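Local coordinates for cytosolic protein (PDB 2QZI) that is of unknown function, a small cytosolic DUF1827-family protein of Streptococcus thermophilus that binds sodium ions in the crystal, at residues 76-86 and 95-103. Numbering follows the deposited sequence.
Sequences IDKDIVLMDKL and IEISFPTTV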
loop_
_atom_site.group_PDB
_atom_site.type_symbol
_atom_site.label_atom_id
_atom_site.label_comp_id
_atom_site.label_asym_id
_atom_site.label_seq_id
_atom_site.Cartn_x
_atom_site.Cartn_y
_atom_site.Cartn_z
ATOM N N ILE A 76 -0.731 -7.948 6.033
ATOM C CA ILE A 76 -0.954 -8.829 4.956
ATOM C C ILE A 76 -0.913 -10.296 5.436
ATOM O O ILE A 76 -0.058 -10.673 6.207
ATOM C CB ILE A 76 0.096 -8.542 3.871
ATOM C CG1 ILE A 76 -0.224 -7.228 3.123
ATOM C CG2 ILE A 76 0.191 -9.681 2.933
ATOM C CD1 ILE A 76 0.840 -6.769 2.113
ATOM N N ASP A 77 -1.863 -11.134 5.033
ATOM C CA ASP A 77 -1.867 -12.489 5.571
ATOM C C ASP A 77 -0.981 -13.261 4.563
ATOM O O ASP A 77 -1.388 -13.465 3.420
ATOM C CB ASP A 77 -3.322 -12.982 5.622
ATOM C CG ASP A 77 -3.458 -14.475 5.961
ATOM O OD1 ASP A 77 -2.454 -15.212 6.077
ATOM O OD2 ASP A 77 -4.607 -14.924 6.115
ATOM N N LYS A 78 0.247 -13.627 4.960
ATOM C CA LYS A 78 1.221 -14.137 3.982
ATOM C C LYS A 78 0.862 -15.572 3.573
ATOM O O LYS A 78 1.229 -16.055 2.492
ATOM C CB LYS A 78 2.681 -14.015 4.486
ATOM C CG LYS A 78 3.184 -12.520 4.631
ATOM C CD LYS A 78 4.661 -12.406 5.105
ATOM C CE LYS A 78 4.935 -12.929 6.560
ATOM N NZ LYS A 78 4.150 -12.222 7.667
ATOM N N ASP A 79 0.111 -16.224 4.425
ATOM C CA ASP A 79 -0.319 -17.534 4.157
ATOM C C ASP A 79 -1.127 -17.660 2.800
ATOM O O ASP A 79 -1.034 -18.679 2.135
ATOM C CB ASP A 79 -1.162 -17.932 5.321
ATOM C CG ASP A 79 -1.057 -19.380 5.652
ATOM O OD1 ASP A 79 -0.165 -20.117 5.107
ATOM O OD2 ASP A 79 -1.905 -19.785 6.483
ATOM N N ILE A 80 -1.885 -16.624 2.421
ATOM C CA ILE A 80 -2.653 -16.620 1.163
ATOM C C ILE A 80 -1.957 -15.846 0.045
ATOM O O ILE A 80 -2.465 -15.811 -1.061
ATOM C CB ILE A 80 -4.100 -16.018 1.322
ATOM C CG1 ILE A 80 -4.001 -14.587 1.889
ATOM C CG2 ILE A 80 -5.013 -17.046 2.054
ATOM C CD1 ILE A 80 -5.279 -13.652 1.778
ATOM N N VAL A 81 -0.831 -15.192 0.349
ATOM C CA VAL A 81 -0.145 -14.465 -0.677
ATOM C C VAL A 81 0.811 -15.318 -1.446
ATOM O O VAL A 81 1.418 -16.225 -0.921
ATOM C CB VAL A 81 0.368 -12.966 -0.338
ATOM C CG1 VAL A 81 0.366 -12.618 1.043
ATOM C CG2 VAL A 81 1.701 -12.579 -1.081
ATOM N N LEU A 82 0.857 -15.038 -2.726
ATOM C CA LEU A 82 1.751 -15.673 -3.662
ATOM C C LEU A 82 3.101 -14.879 -3.650
ATOM O O LEU A 82 3.339 -13.974 -4.459
ATOM C CB LEU A 82 1.066 -15.638 -5.002
ATOM C CG LEU A 82 0.152 -16.823 -5.389
ATOM C CD1 LEU A 82 -0.040 -17.902 -4.335
ATOM C CD2 LEU A 82 -1.176 -16.394 -6.000
HETATM N N MSE A 83 3.953 -15.231 -2.692
HETATM C CA MSE A 83 5.154 -14.502 -2.391
HETATM C C MSE A 83 6.201 -14.572 -3.458
HETATM O O MSE A 83 7.090 -13.730 -3.474
HETATM C CB MSE A 83 5.731 -14.945 -1.042
HETATM C CG MSE A 83 6.297 -13.766 -0.242
HETATM SE SE MSE A 83 4.922 -12.695 0.598
HETATM C CE MSE A 83 3.957 -14.369 0.941
ATOM N N ASP A 84 6.105 -15.564 -4.359
ATOM C CA ASP A 84 6.952 -15.592 -5.502
ATOM C C ASP A 84 6.341 -14.807 -6.679
ATOM O O ASP A 84 6.911 -14.847 -7.773
ATOM C CB ASP A 84 7.134 -17.051 -5.966
ATOM C CG ASP A 84 5.788 -17.717 -6.284
ATOM O OD1 ASP A 84 4.746 -17.334 -5.659
ATOM O OD2 ASP A 84 5.767 -18.638 -7.126
ATOM N N LYS A 85 5.195 -14.137 -6.510
ATOM C CA LYS A 85 4.524 -13.487 -7.674
ATOM C C LYS A 85 4.346 -11.990 -7.414
ATOM O O LYS A 85 3.517 -11.333 -8.052
ATOM C CB LYS A 85 3.158 -14.103 -7.985
ATOM C CG LYS A 85 3.152 -15.587 -8.193
ATOM C CD LYS A 85 3.619 -15.926 -9.520
ATOM C CE LYS A 85 3.310 -17.406 -9.824
ATOM N NZ LYS A 85 4.443 -18.023 -10.487
ATOM N N LEU A 86 5.099 -11.458 -6.460
ATOM C CA LEU A 86 5.049 -10.007 -6.171
ATOM C C LEU A 86 5.446 -9.192 -7.414
ATOM O O LEU A 86 6.383 -9.587 -8.154
ATOM C CB LEU A 86 5.957 -9.662 -4.989
ATOM C CG LEU A 86 5.662 -10.428 -3.675
ATOM C CD1 LEU A 86 6.232 -9.724 -2.420
ATOM C CD2 LEU A 86 4.137 -10.648 -3.515
ATOM N N ILE A 95 5.275 4.295 -6.655
ATOM C CA ILE A 95 5.555 2.890 -6.566
ATOM C C ILE A 95 4.277 2.128 -6.200
ATOM O O ILE A 95 3.534 2.504 -5.284
ATOM C CB ILE A 95 6.707 2.570 -5.588
ATOM C CG1 ILE A 95 7.932 3.408 -5.939
ATOM C CG2 ILE A 95 7.113 1.076 -5.695
ATOM C CD1 ILE A 95 8.769 3.733 -4.728
ATOM N N GLU A 96 4.065 1.076 -6.972
ATOM C CA GLU A 96 2.905 0.203 -6.948
ATOM C C GLU A 96 3.389 -1.211 -6.699
ATOM O O GLU A 96 4.065 -1.779 -7.522
ATOM C CB GLU A 96 2.188 0.248 -8.327
ATOM C CG GLU A 96 1.778 1.698 -8.663
ATOM C CD GLU A 96 1.193 1.864 -10.041
ATOM O OE1 GLU A 96 -0.052 1.833 -10.102
ATOM O OE2 GLU A 96 1.953 2.059 -11.053
ATOM N N ILE A 97 3.025 -1.759 -5.545
ATOM C CA ILE A 97 3.337 -3.160 -5.247
ATOM C C ILE A 97 2.053 -3.990 -5.209
ATOM O O ILE A 97 1.124 -3.657 -4.483
ATOM C CB ILE A 97 4.126 -3.349 -3.928
ATOM C CG1 ILE A 97 5.186 -2.247 -3.783
ATOM C CG2 ILE A 97 4.723 -4.774 -3.893
ATOM C CD1 ILE A 97 5.997 -2.303 -2.466
ATOM N N SER A 98 2.015 -5.057 -6.007
ATOM C CA SER A 98 0.857 -5.946 -6.061
ATOM C C SER A 98 1.239 -7.231 -5.400
ATOM O O SER A 98 2.307 -7.776 -5.682
ATOM C CB SER A 98 0.452 -6.253 -7.507
ATOM O OG SER A 98 0.262 -4.965 -8.100
ATOM N N PHE A 99 0.335 -7.723 -4.562
ATOM C CA PHE A 99 0.546 -8.963 -3.843
ATOM C C PHE A 99 -0.607 -9.926 -4.226
ATOM O O PHE A 99 -1.695 -9.867 -3.647
ATOM C CB PHE A 99 0.535 -8.760 -2.334
ATOM C CG PHE A 99 1.483 -7.664 -1.800
ATOM C CD1 PHE A 99 2.669 -8.017 -1.161
ATOM C CD2 PHE A 99 1.147 -6.321 -1.861
ATOM C CE1 PHE A 99 3.543 -7.046 -0.587
ATOM C CE2 PHE A 99 1.990 -5.320 -1.307
ATOM C CZ PHE A 99 3.177 -5.681 -0.638
ATOM N N PRO A 100 -0.371 -10.812 -5.198
ATOM C CA PRO A 100 -1.480 -11.750 -5.532
ATOM C C PRO A 100 -1.814 -12.711 -4.370
ATOM O O PRO A 100 -0.939 -12.986 -3.466
ATOM C CB PRO A 100 -0.967 -12.526 -6.805
ATOM C CG PRO A 100 0.148 -11.694 -7.359
ATOM C CD PRO A 100 0.795 -10.963 -6.072
ATOM N N THR A 101 -3.059 -13.215 -4.357
ATOM C CA THR A 101 -3.471 -14.081 -3.295
ATOM C C THR A 101 -4.224 -15.223 -3.870
ATOM O O THR A 101 -4.765 -15.091 -4.956
ATOM C CB THR A 101 -4.343 -13.351 -2.233
ATOM O OG1 THR A 101 -5.579 -12.854 -2.777
ATOM C CG2 THR A 101 -3.531 -12.156 -1.573
ATOM N N THR A 102 -4.263 -16.352 -3.149
ATOM C CA THR A 102 -5.059 -17.490 -3.554
ATOM C C THR A 102 -6.553 -17.156 -3.640
ATOM O O THR A 102 -7.192 -17.426 -4.639
ATOM C CB THR A 102 -4.803 -18.697 -2.629
ATOM O OG1 THR A 102 -4.971 -18.284 -1.262
ATOM C CG2 THR A 102 -3.385 -19.221 -2.838
ATOM N N VAL A 103 -7.079 -16.516 -2.611
ATOM C CA VAL A 103 -8.495 -16.282 -2.472
ATOM C C VAL A 103 -8.866 -14.885 -3.018
ATOM O O VAL A 103 -8.104 -13.915 -2.982
ATOM C CB VAL A 103 -8.953 -16.385 -0.949
ATOM C CG1 VAL A 103 -8.888 -17.780 -0.436
ATOM C CG2 VAL A 103 -8.191 -15.357 0.015
ATOM O OXT VAL A 103 -9.977 -14.684 -3.526
#
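Ile-76 and Phe-99 meet at the tightly packed end of this contact. The CD1 methyl of Ile-76 sits over the centre of the Phe-99 ring, 3.7 Å from the centroid and 6° off its normal, a CH-pi contact, while Ile-97 CG2 lies on the opposite face, offset toward the rim. Because CG1 of Ile-76 is anti to its carbonyl carbon (chi1 -74°) and the chain then runs extended, its terminal methyl reaches the ring end-on. Leu-86 CD2 approaches Phe-99 CD1 obliquely at 3.8 Å, and Phe-71 and Leu-72 bring helix 61-74 into the same apolar cluster.

Two backbone hydrogen bonds join the two segments on either side of Val-81. Leu-82 N donates to Pro-100 O (2.8 Å) almost straight but from above the carbonyl plane, and Thr-102 N reaches Ile-80 O (2.8 Å) in that plane.

The outer part is more exposed and meets through separate contacts. The Pro-100 ring wedges between Leu-82, whose CD2 lies 4.0 Å from Pro-100 CB, and Lys-85, whose O and CB face CD and CG. Ile-80 CD1 meets Val-103 CG2 at 3.8 Å. The hydroxyl of buried Thr-101 donates to Val-103 O (2.7 Å), tying the C-terminal residue to the bridge.

Val-81 and Thr-101 form a single antiparallel, non-hydrogen-bonded bridge, resuming the pairing of hairpin 87-91/94-100 beyond the type I turn Leu-82 to Lys-85, at the edge of a helix-backed antiparallel sheet.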